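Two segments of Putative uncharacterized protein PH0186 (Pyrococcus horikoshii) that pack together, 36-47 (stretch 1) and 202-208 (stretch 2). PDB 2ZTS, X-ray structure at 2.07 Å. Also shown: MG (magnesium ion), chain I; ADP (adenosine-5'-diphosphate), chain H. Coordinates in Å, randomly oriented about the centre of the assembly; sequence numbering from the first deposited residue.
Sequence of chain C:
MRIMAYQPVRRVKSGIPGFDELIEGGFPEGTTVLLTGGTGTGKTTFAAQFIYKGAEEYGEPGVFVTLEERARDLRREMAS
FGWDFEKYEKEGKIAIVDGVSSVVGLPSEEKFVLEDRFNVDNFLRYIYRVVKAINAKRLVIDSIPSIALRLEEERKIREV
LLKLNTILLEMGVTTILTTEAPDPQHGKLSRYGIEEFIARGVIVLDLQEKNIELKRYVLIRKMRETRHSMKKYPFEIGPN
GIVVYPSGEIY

Stretch 1 36-47: TGGTGTGKTTFA
Stretch 2, residues 202-208: VIVLDLQ

A phosphate-binding loop is often anchored by the strand that leads into it, and the ADP-bound segment 36-47 packed on strand 202-208 illustrates the principle.

Backbone pairing sets the register. Thr-36 (phi/psi -128/152) forms a parallel bridge with Val-204 (-106/129), their CA atoms 5.0 Å apart. Thr-36 N donates to Ile-203 O at 2.9 Å, and Leu-205 N donates to Thr-36 O at 2.9 Å, both nearly linear. Pairing then gives way to looser contact: Gly-37 (162/161) brings its CA to 3.3 Å from Leu-205 O, where a CB would clash with that oxygen. Water 1 continues the link, accepting from Gly-38 N (3.0 Å) and donating to Leu-205 O (2.9 Å) and Asp-206 OD1 (2.9 Å); water 2 donates to Thr-41 O and Asp-206 O.

Side-chain packing adds to this, and the two stretches together bury 497 Å², both sides summed. Leu-205 (chi1 m, chi2 t) points toward the loop and loses the most area; its CD1 rests against the backbone where the helix begins, 3.4 Å from Thr-41 O and 3.5 Å from Gly-42 C. Phe-46 (chi1 t, chi2 110°) also points across, its CZ 4.3 Å from Ile-203 CD1. On the sheet face shared by Thr-36 and Val-204, both chi1 t, their CG2 atoms meet at 4.0 Å.

Within the loop, further bonds accompany the contact. A type II turn spans Gly-38 to Thr-41, with Gly-40 at positive phi (85/19). Thr-41 (chi1 p) turns OG1 back to Gly-38 O at 2.8 Å while its CG2 reaches Leu-207 CG at 4.1 Å. Gly-42 (112/14) sits at the N-cap position before helix 43-47, which runs at 135° to the strand; at these angles a CB would be jammed against the preceding carbonyl oxygen and lie 3.6 Å from Leu-205 CD1. Lys-43 (m, t, m, m) folds NZ to Gly-37 O (3.1 Å) and to ADP O1B (2.8 Å), joining anchor and ligand.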

# COMPACT_ATOMS: atom_id res chain seq x y z
N THR C 36 10.26 -21.10 -2.62
CA THR C 36 10.16 -19.64 -2.42
C THR C 36 10.79 -19.21 -1.10
O THR C 36 10.90 -19.99 -0.18
CB THR C 36 8.69 -19.18 -2.57
OG1 THR C 36 8.58 -17.74 -2.47
CG2 THR C 36 7.75 -19.75 -1.48
N GLY C 37 11.27 -17.99 -1.06
CA GLY C 37 11.95 -17.40 0.05
C GLY C 37 12.75 -16.18 -0.40
O GLY C 37 13.06 -15.99 -1.60
N GLY C 38 13.08 -15.36 0.59
CA GLY C 38 13.83 -14.11 0.39
C GLY C 38 15.25 -14.37 -0.05
O GLY C 38 15.76 -15.51 -0.08
N THR C 39 15.92 -13.31 -0.43
CA THR C 39 17.31 -13.41 -0.84
C THR C 39 18.14 -14.14 0.25
O THR C 39 18.08 -13.80 1.44
CB THR C 39 17.89 -11.98 -1.01
OG1 THR C 39 17.06 -11.22 -1.87
CG2 THR C 39 19.24 -11.97 -1.63
N GLY C 40 18.84 -15.20 -0.15
CA GLY C 40 19.85 -15.75 0.71
C GLY C 40 19.26 -16.72 1.67
O GLY C 40 19.87 -17.02 2.68
N THR C 41 18.07 -17.22 1.38
CA THR C 41 17.45 -18.21 2.26
C THR C 41 17.81 -19.66 1.88
O THR C 41 17.50 -20.54 2.61
CB THR C 41 15.94 -18.04 2.31
OG1 THR C 41 15.39 -18.08 0.97
CG2 THR C 41 15.52 -16.61 2.92
N GLY C 42 18.54 -19.88 0.81
CA GLY C 42 19.09 -21.19 0.46
C GLY C 42 18.46 -21.77 -0.76
O GLY C 42 18.68 -22.94 -1.05
N LYS C 43 17.73 -20.97 -1.53
CA LYS C 43 17.00 -21.50 -2.69
C LYS C 43 17.88 -22.19 -3.71
O LYS C 43 17.62 -23.33 -4.12
CB LYS C 43 16.24 -20.39 -3.41
CG LYS C 43 15.13 -19.76 -2.59
CD LYS C 43 14.35 -18.84 -3.40
CE LYS C 43 15.07 -17.54 -3.76
NZ LYS C 43 15.78 -16.82 -2.73
N THR C 44 18.86 -21.45 -4.21
CA THR C 44 19.82 -21.98 -5.16
C THR C 44 20.52 -23.27 -4.70
O THR C 44 20.62 -24.23 -5.46
CB THR C 44 20.79 -20.88 -5.51
OG1 THR C 44 20.11 -19.97 -6.35
CG2 THR C 44 21.96 -21.35 -6.41
N THR C 45 20.96 -23.27 -3.47
CA THR C 45 21.62 -24.36 -2.81
C THR C 45 20.78 -25.64 -2.74
O THR C 45 21.22 -26.71 -3.13
CB THR C 45 22.04 -23.89 -1.40
OG1 THR C 45 23.03 -22.87 -1.58
CG2 THR C 45 22.77 -24.96 -0.62
N PHE C 46 19.58 -25.48 -2.24
CA PHE C 46 18.57 -26.53 -2.14
C PHE C 46 18.25 -27.11 -3.55
O PHE C 46 18.27 -28.32 -3.74
CB PHE C 46 17.35 -25.88 -1.53
CG PHE C 46 16.27 -26.80 -1.17
CD1 PHE C 46 15.99 -27.06 0.13
CD2 PHE C 46 15.52 -27.42 -2.18
CE1 PHE C 46 14.97 -27.92 0.46
CE2 PHE C 46 14.49 -28.30 -1.86
CZ PHE C 46 14.20 -28.54 -0.56
N ALA C 47 18.03 -26.25 -4.55
CA ALA C 47 17.83 -26.69 -5.95
C ALA C 47 19.03 -27.41 -6.57
O ALA C 47 18.85 -28.41 -7.31
CB ALA C 47 17.46 -25.55 -6.81
N VAL C 202 4.51 -26.42 -2.73
CA VAL C 202 5.20 -25.17 -2.32
C VAL C 202 6.01 -25.35 -1.05
O VAL C 202 5.50 -25.85 -0.04
CB VAL C 202 4.21 -24.03 -2.08
CG1 VAL C 202 4.93 -22.78 -1.64
CG2 VAL C 202 3.38 -23.80 -3.31
N ILE C 203 7.28 -24.99 -1.12
CA ILE C 203 8.21 -25.04 -0.03
C ILE C 203 8.70 -23.61 0.23
O ILE C 203 9.18 -22.95 -0.70
CB ILE C 203 9.44 -25.96 -0.38
CG1 ILE C 203 8.95 -27.37 -0.70
CG2 ILE C 203 10.36 -26.02 0.81
CD1 ILE C 203 9.96 -28.23 -1.39
N VAL C 204 8.62 -23.19 1.49
CA VAL C 204 9.13 -21.89 1.95
C VAL C 204 10.40 -22.05 2.76
O VAL C 204 10.45 -22.82 3.69
CB VAL C 204 8.08 -21.14 2.81
CG1 VAL C 204 8.56 -19.72 3.19
CG2 VAL C 204 6.76 -21.13 2.10
N LEU C 205 11.42 -21.31 2.39
CA LEU C 205 12.64 -21.15 3.12
C LEU C 205 12.61 -19.77 3.70
O LEU C 205 12.31 -18.82 3.01
CB LEU C 205 13.82 -21.23 2.17
CG LEU C 205 14.04 -22.51 1.37
CD1 LEU C 205 15.43 -22.59 0.80
CD2 LEU C 205 13.76 -23.74 2.17
N ASP C 206 12.96 -19.65 4.96
CA ASP C 206 12.86 -18.39 5.69
C ASP C 206 14.04 -18.24 6.66
O ASP C 206 14.77 -19.21 6.94
CB ASP C 206 11.56 -18.36 6.52
CG ASP C 206 11.00 -16.95 6.67
OD1 ASP C 206 11.64 -15.97 6.19
OD2 ASP C 206 9.90 -16.75 7.27
N LEU C 207 14.23 -16.99 7.10
CA LEU C 207 15.13 -16.61 8.18
C LEU C 207 14.30 -15.90 9.19
O LEU C 207 13.76 -14.82 8.87
CB LEU C 207 16.16 -15.63 7.66
CG LEU C 207 17.17 -16.13 6.68
CD1 LEU C 207 17.95 -14.98 6.08
CD2 LEU C 207 18.08 -17.10 7.36
N GLN C 208 14.16 -16.48 10.38
CA GLN C 208 13.41 -15.85 11.46
C GLN C 208 14.33 -15.04 12.38
O GLN C 208 15.49 -15.36 12.55
CB GLN C 208 12.66 -16.89 12.30
CG GLN C 208 11.17 -17.01 11.93
CD GLN C 208 10.36 -17.74 12.99
OE1 GLN C 208 10.36 -17.32 14.18
NE2 GLN C 208 9.66 -18.82 12.59
MG MG I . 19.80 -17.87 -5.69
PB ADP H . 19.26 -17.75 -2.37
O1B ADP H . 18.04 -18.04 -1.62
O2B ADP H . 19.53 -16.24 -2.51
O3B ADP H . 19.30 -18.43 -3.79
PA ADP H . 21.66 -19.29 -1.71
O1A ADP H . 21.29 -20.77 -2.00
O2A ADP H . 22.50 -18.67 -2.80
O3A ADP H . 20.37 -18.38 -1.36
O5' ADP H . 22.36 -19.33 -0.29
C5' ADP H . 23.67 -18.91 -0.09
C4' ADP H . 24.05 -18.98 1.37
O4' ADP H . 24.51 -20.23 1.82
C3' ADP H . 25.13 -17.96 1.67
O3' ADP H . 24.50 -16.68 1.76
C2' ADP H . 25.75 -18.53 2.93
O2' ADP H . 25.07 -18.15 4.07
C1' ADP H . 25.57 -20.04 2.77
N9 ADP H . 26.74 -20.72 2.20
C8 ADP H . 27.23 -20.59 0.90
N7 ADP H . 28.30 -21.40 0.75
C5 ADP H . 28.53 -22.00 1.95
C6 ADP H . 29.48 -22.93 2.38
N6 ADP H . 30.24 -23.59 1.50
N1 ADP H . 29.41 -23.40 3.69
C2 ADP H . 28.43 -22.96 4.56
N3 ADP H . 27.46 -22.04 4.12
C4 ADP H . 27.53 -21.59 2.85
O HOH W 1 11.89 -15.93 3.28
O HOH W 2 17.06 -19.57 5.16
O HOH W 3 21.81 -17.86 -5.10
O HOH W 4 19.08 -15.97 -5.18
O HOH W 5 20.46 -17.21 -7.50
O HOH W 6 17.87 -18.15 -6.44